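Local coordinates for DNA methyltransferase (Nicotiana tabacum, PDB 4ONQ), which probably methylates cytosine at C5 in DNA, and is represented by its catalytic domain with the cofactor analogue sinefungin bound, at residues P107-K110 with K111-S115; I284-D288 with V289-N293. The protein carries 5 engineered substitutions. All coordinates share one frame; numbering follows the deposited sequence.

Contact 1. Residues P107-K110 with K111-S115; sequences PLSK and KWWPS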
loop_
_atom_site.group_PDB
_atom_site.type_symbol
_atom_site.label_atom_id
_atom_site.label_comp_id
_atom_site.label_asym_id
_atom_site.label_seq_id
_atom_site.Cartn_x
_atom_site.Cartn_y
_atom_site.Cartn_z
ATOM N N PRO A 107 14.798 -9.220 -13.231
ATOM C CA PRO A 107 15.767 -10.172 -13.787
ATOM C C PRO A 107 16.857 -9.504 -14.613
ATOM O O PRO A 107 18.012 -9.925 -14.555
ATOM C CB PRO A 107 14.907 -11.055 -14.694
ATOM C CG PRO A 107 13.539 -10.950 -14.126
ATOM C CD PRO A 107 13.421 -9.541 -13.641
ATOM N N LEU A 108 16.499 -8.477 -15.377
ATOM C CA LEU A 108 17.477 -7.779 -16.205
ATOM C C LEU A 108 18.451 -6.941 -15.377
ATOM O O LEU A 108 19.454 -6.428 -15.897
ATOM C CB LEU A 108 16.781 -6.895 -17.240
ATOM C CG LEU A 108 15.902 -7.611 -18.273
ATOM C CD1 LEU A 108 15.320 -6.608 -19.258
ATOM C CD2 LEU A 108 16.694 -8.683 -18.997
ATOM N N SER A 109 18.171 -6.814 -14.101
ATOM C CA SER A 109 19.009 -6.033 -13.277
ATOM C C SER A 109 20.114 -6.785 -12.658
ATOM O O SER A 109 21.084 -6.215 -12.233
ATOM C CB SER A 109 18.215 -5.370 -12.206
ATOM O OG SER A 109 18.015 -4.029 -12.584
ATOM N N LYS A 110 19.970 -8.086 -12.653
ATOM C CA LYS A 110 20.936 -8.991 -12.036
ATOM C C LYS A 110 22.275 -9.082 -12.772
ATOM O O LYS A 110 23.328 -9.107 -12.144
ATOM C CB LYS A 110 20.324 -10.384 -11.884
ATOM C CG LYS A 110 21.310 -11.477 -11.557
ATOM C CD LYS A 110 20.599 -12.810 -11.513
ATOM C CE LYS A 110 21.586 -13.951 -11.394
ATOM N NZ LYS A 110 20.884 -15.261 -11.337
ATOM N N LYS A 111 22.248 -9.126 -14.071
ATOM C CA LYS A 111 23.456 -9.290 -14.821
ATOM C C LYS A 111 24.449 -8.154 -14.711
ATOM O O LYS A 111 25.628 -8.340 -14.874
ATOM C CB LYS A 111 23.106 -9.503 -16.266
ATOM C CG LYS A 111 24.287 -9.669 -17.140
ATOM C CD LYS A 111 23.879 -10.037 -18.516
ATOM C CE LYS A 111 25.066 -10.103 -19.447
ATOM N NZ LYS A 111 26.003 -11.231 -19.260
ATOM N N TRP A 112 23.961 -6.977 -14.404
ATOM C CA TRP A 112 24.835 -5.813 -14.275
ATOM C C TRP A 112 24.983 -5.334 -12.836
ATOM O O TRP A 112 25.554 -4.275 -12.584
ATOM C CB TRP A 112 24.354 -4.685 -15.193
ATOM C CG TRP A 112 24.201 -5.166 -16.593
ATOM C CD1 TRP A 112 23.038 -5.301 -17.297
ATOM C CD2 TRP A 112 25.248 -5.630 -17.453
ATOM N NE1 TRP A 112 23.300 -5.809 -18.547
ATOM C CE2 TRP A 112 24.649 -6.018 -18.668
ATOM C CE3 TRP A 112 26.636 -5.749 -17.314
ATOM C CZ2 TRP A 112 25.392 -6.514 -19.740
ATOM C CZ3 TRP A 112 27.370 -6.248 -18.376
ATOM C CH2 TRP A 112 26.747 -6.626 -19.573
ATOM N N TRP A 113 24.473 -6.120 -11.891
ATOM C CA TRP A 113 24.599 -5.775 -10.480
ATOM C C TRP A 113 26.024 -6.042 -9.998
ATOM O O TRP A 113 26.488 -7.181 -10.021
ATOM C CB TRP A 113 23.589 -6.553 -9.628
ATOM C CG TRP A 113 23.162 -5.807 -8.393
ATOM C CD1 TRP A 113 23.807 -5.770 -7.189
ATOM C CD2 TRP A 113 21.995 -4.984 -8.249
ATOM N NE1 TRP A 113 23.117 -4.970 -6.306
ATOM C CE2 TRP A 113 22.002 -4.475 -6.932
ATOM C CE3 TRP A 113 20.951 -4.619 -9.110
ATOM C CZ2 TRP A 113 21.007 -3.624 -6.452
ATOM C CZ3 TRP A 113 19.958 -3.772 -8.631
ATOM C CH2 TRP A 113 19.995 -3.286 -7.312
ATOM N N PRO A 114 26.731 -4.986 -9.576
ATOM C CA PRO A 114 28.106 -5.147 -9.096
ATOM C C PRO A 114 28.137 -5.954 -7.803
ATOM O O PRO A 114 27.236 -5.821 -6.973
ATOM C CB PRO A 114 28.553 -3.707 -8.819
ATOM C CG PRO A 114 27.571 -2.832 -9.531
ATOM C CD PRO A 114 26.287 -3.585 -9.529
ATOM N N SER A 115 29.167 -6.776 -7.635
ATOM C CA SER A 115 29.318 -7.572 -6.420
ATOM C C SER A 115 29.403 -6.699 -5.164
ATOM O O SER A 115 29.062 -7.141 -4.066
ATOM C CB SER A 115 30.554 -8.468 -6.521
ATOM O OG SER A 115 31.718 -7.692 -6.744
#
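Ser109 meets the indole of Trp113 at its rim: the Ser109 carbonyl O lies in the ring plane, 3.5 Å from Trp113 CE3, and the methylene of the same serine reaches that carbon as well, CB to CE3 4.2 Å. The neighbouring indole, Trp112, has Lys111 CG over the centre of one face, 4.0 Å above the plane, so the aliphatic chain of Lys111 lies along that face. Leu108 O comes to Trp112 CD1 obliquely at 4.0 Å. The Trp113 ring swings back to the short helix 107-110 because its CG stands anti to the backbone N (chi1 -150°), while Trp113 CB rests 3.6 Å from Lys110 O. The backbone makes a type I beta turn from Lys110 to Trp113, closed by Trp113 N donating to Lys110 O at 3.2 Å with an N-H...O angle of 160°. Lys110 N bonds to Pro107 O, so two backbone bonds follow one another through Lys110. Outside the two segments, His103 and Trp168 each pack edge-to-face with Trp113, whose NE1 donates to Asp117 O; Ser109 OG is bonded to Trp168 O. The turn and the residues before it are thereby fastened to strand 166-170, whereas the lysine chains run out along the exposed surface. The chemistry is thus divided: one backbone bond sets the turn, and the in-plane approach of Ser109 O is consistent with a weakly polar attraction between carbonyl oxygen and aromatic C-H.

Contact 2. Residues I284-D288 with V289-N293; sequences IHFND and VQQLN. With SFG (sinefungin), chain C.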
loop_
_atom_site.group_PDB
_atom_site.type_symbol
_atom_site.label_atom_id
_atom_site.label_comp_id
_atom_site.label_asym_id
_atom_site.label_seq_id
_atom_site.Cartn_x
_atom_site.Cartn_y
_atom_site.Cartn_z
ATOM N N ILE A 284 -19.053 3.878 -6.987
ATOM C CA ILE A 284 -19.533 5.231 -6.847
ATOM C C ILE A 284 -18.469 6.180 -6.368
ATOM O O ILE A 284 -17.923 5.999 -5.320
ATOM C CB ILE A 284 -20.690 5.279 -5.873
ATOM C CG1 ILE A 284 -21.787 4.389 -6.376
ATOM C CG2 ILE A 284 -21.243 6.667 -5.772
ATOM C CD1 ILE A 284 -22.972 4.352 -5.474
ATOM N N HIS A 285 -18.211 7.226 -7.128
ATOM C CA HIS A 285 -17.145 8.167 -6.785
ATOM C C HIS A 285 -17.632 9.475 -6.164
ATOM O O HIS A 285 -18.616 10.066 -6.606
ATOM C CB HIS A 285 -16.258 8.467 -7.999
ATOM C CG HIS A 285 -15.070 7.560 -8.119
ATOM N ND1 HIS A 285 -14.153 7.398 -7.103
ATOM C CD2 HIS A 285 -14.645 6.777 -9.138
ATOM C CE1 HIS A 285 -13.217 6.548 -7.488
ATOM N NE2 HIS A 285 -13.491 6.159 -8.720
ATOM N N PHE A 286 -16.927 9.906 -5.124
ATOM C CA PHE A 286 -17.098 11.237 -4.564
ATOM C C PHE A 286 -15.745 11.910 -4.580
ATOM O O PHE A 286 -14.715 11.247 -4.445
ATOM C CB PHE A 286 -17.614 11.169 -3.131
ATOM C CG PHE A 286 -19.051 10.771 -3.023
ATOM C CD1 PHE A 286 -20.052 11.716 -3.154
ATOM C CD2 PHE A 286 -19.401 9.455 -2.776
ATOM C CE1 PHE A 286 -21.381 11.356 -3.053
ATOM C CE2 PHE A 286 -20.727 9.089 -2.668
ATOM C CZ PHE A 286 -21.719 10.039 -2.809
ATOM N N ASN A 287 -15.743 13.227 -4.737
ATOM C CA ASN A 287 -14.495 13.965 -4.862
ATOM C C ASN A 287 -13.905 14.376 -3.521
ATOM O O ASN A 287 -12.690 14.331 -3.332
ATOM C CB ASN A 287 -14.681 15.174 -5.772
ATOM C CG ASN A 287 -15.059 14.777 -7.185
ATOM O OD1 ASN A 287 -15.266 13.595 -7.476
ATOM N ND2 ASN A 287 -15.159 15.761 -8.072
ATOM N N ASP A 288 -14.761 14.763 -2.582
ATOM C CA ASP A 288 -14.270 15.251 -1.300
ATOM C C ASP A 288 -14.823 14.461 -0.123
ATOM O O ASP A 288 -16.010 14.157 -0.058
ATOM C CB ASP A 288 -14.585 16.740 -1.129
ATOM C CG ASP A 288 -13.704 17.409 -0.085
ATOM O OD1 ASP A 288 -13.107 16.691 0.744
ATOM O OD2 ASP A 288 -13.607 18.655 -0.096
ATOM N N VAL A 289 -13.938 14.149 0.815
ATOM C CA VAL A 289 -14.309 13.441 2.032
ATOM C C VAL A 289 -15.209 14.322 2.903
ATOM O O VAL A 289 -15.913 13.828 3.787
ATOM C CB VAL A 289 -13.042 13.013 2.809
ATOM C CG1 VAL A 289 -12.432 14.194 3.537
ATOM C CG2 VAL A 289 -13.341 11.876 3.756
ATOM N N GLN A 290 -15.246 15.601 2.579
ATOM C CA GLN A 290 -16.007 16.560 3.344
ATOM C C GLN A 290 -17.417 16.673 2.849
ATOM O O GLN A 290 -18.242 17.318 3.453
ATOM C CB GLN A 290 -15.358 17.917 3.266
ATOM C CG GLN A 290 -15.703 18.818 4.411
ATOM C CD GLN A 290 -14.920 18.506 5.672
ATOM O OE1 GLN A 290 -15.463 18.550 6.780
ATOM N NE2 GLN A 290 -13.636 18.204 5.514
ATOM N N GLN A 291 -17.697 16.026 1.745
ATOM C CA GLN A 291 -19.050 16.014 1.204
ATOM C C GLN A 291 -19.825 14.767 1.633
ATOM O O GLN A 291 -20.974 14.570 1.236
ATOM C CB GLN A 291 -19.047 16.176 -0.323
ATOM C CG GLN A 291 -18.806 14.901 -1.115
ATOM C CD GLN A 291 -18.782 15.150 -2.618
ATOM O OE1 GLN A 291 -17.873 14.710 -3.321
ATOM N NE2 GLN A 291 -19.785 15.863 -3.112
ATOM N N LEU A 292 -19.195 13.936 2.456
ATOM C CA LEU A 292 -19.881 12.798 3.061
ATOM C C LEU A 292 -20.401 13.139 4.449
ATOM O O LEU A 292 -19.738 12.860 5.448
ATOM C CB LEU A 292 -18.956 11.585 3.169
ATOM C CG LEU A 292 -18.637 10.767 1.921
ATOM C CD1 LEU A 292 -17.792 9.579 2.316
ATOM C CD2 LEU A 292 -19.902 10.310 1.225
ATOM N N ASN A 293 -21.586 13.738 4.511
ATOM C CA ASN A 293 -22.228 14.023 5.791
ATOM C C ASN A 293 -23.056 12.842 6.290
ATOM O O ASN A 293 -23.137 11.808 5.627
ATOM C CB ASN A 293 -23.092 15.283 5.702
ATOM C CG ASN A 293 -23.700 15.479 4.328
ATOM O OD1 ASN A 293 -24.663 14.807 3.960
ATOM N ND2 ASN A 293 -23.140 16.410 3.563
HETATM N N SFG C . -4.929 4.378 -0.785
HETATM C CA SFG C . -4.365 4.942 -2.025
HETATM C C SFG C . -3.847 3.765 -2.847
HETATM O O SFG C . -3.828 2.641 -2.305
HETATM O OXT SFG C . -3.548 4.011 -4.036
HETATM C CB SFG C . -3.274 5.957 -1.642
HETATM C CG SFG C . -4.054 7.082 -0.964
HETATM C CD SFG C . -3.342 8.314 -0.369
HETATM N NE SFG C . -2.434 7.979 0.732
HETATM C "C5'" SFG C . -4.559 9.162 0.045
HETATM C "C4'" SFG C . -5.128 9.402 -1.378
HETATM O "O4'" SFG C . -5.571 10.674 -0.715
HETATM C "C3'" SFG C . -4.687 10.225 -2.581
HETATM O "O3'" SFG C . -5.576 10.052 -3.672
HETATM C "C2'" SFG C . -4.687 11.611 -2.067
HETATM O "O2'" SFG C . -4.544 12.524 -3.160
HETATM C "C1'" SFG C . -6.195 11.472 -1.732
HETATM N N9 SFG C . -6.698 12.737 -1.145
HETATM C C8 SFG C . -6.060 13.839 -0.786
HETATM N N7 SFG C . -6.947 14.685 -0.268
HETATM C C5 SFG C . -8.145 14.098 -0.279
HETATM C C6 SFG C . -9.352 14.514 0.121
HETATM N N6 SFG C . -9.423 15.738 0.637
HETATM N N1 SFG C . -10.447 13.749 0.015
HETATM C C2 SFG C . -10.313 12.475 -0.536
HETATM N N3 SFG C . -9.041 12.065 -0.947
HETATM C C4 SFG C . -7.980 12.876 -0.787
#
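The loop that follows strand 282-286 borders the adenine end of the sinefungin pocket in this Rossmann-like methyltransferase fold, with Asp288 and Val289 lining the site. Val289 N lies 3.6 Å from SFG N1, an approach without a hydrogen bond. The loop is held by a side chain: Gln291 OE1 accepts two backbone N-H groups, from Asn287 N at 3.0 Å, nearly in line with the amide C=O but bent at the hydrogen (135°), and from Asp288 N at 3.2 Å, tilted from the amide plane but nearly straight (175°). Gln291 CG sits between its backbone N and carbonyl carbon (chi1 83°), and the chain then extends back across the turn to deliver OE1. Gln291 N donates to Asp288 O at 3.1 Å. Asp288 OD1 receives Gln290 N at 3.0 Å from above the carboxylate plane, closing an Asx turn. Replacing Asp288 with alanine removes the carboxylate, and Gln290 N is likely to lose this acceptor, leaving the turn beside the adenine less firmly held. On the apolar side, Leu292 CD2 sits over one face of the Phe286 ring, 4.2 Å from its centroid, as a CH-pi contact, while Gln291 OE1 lies at the ring's edge. Phe286 also packs on Arg296 and Leu300 of helix 294-304, a helix whose N-cap is Asn293, with OD1 bonded to Arg296 N. Val289 and Leu292 turn to Val260 of strand 254-260 and to Ile344 of helix 337-352, and Arg343 of that helix bonds to both their carbonyl oxygens, so the loop packs against this strand and both helices.

From the N terminus the chain reaches contact 1 first, where helix 107-110 leads into a beta turn and then into the long loop before helix 132-143. Much later, contact 2 turns the chain from strand 282-286, an outermost strand of the mixed sheet, into helix 294-304. The two are in series, neither enclosing nor crossing the other, and each turns the chain locally. The centres of contact 1 and contact 2 are about 46 Å apart, on opposite sides of the chain's centre. The nearest atoms of contact 1 and contact 2 are about 32 Å apart. Contact 1 ties its turn to the two-stranded sheet containing 166-170; contact 2 joins the large sheet to its flanking helices beside the cofactor pocket.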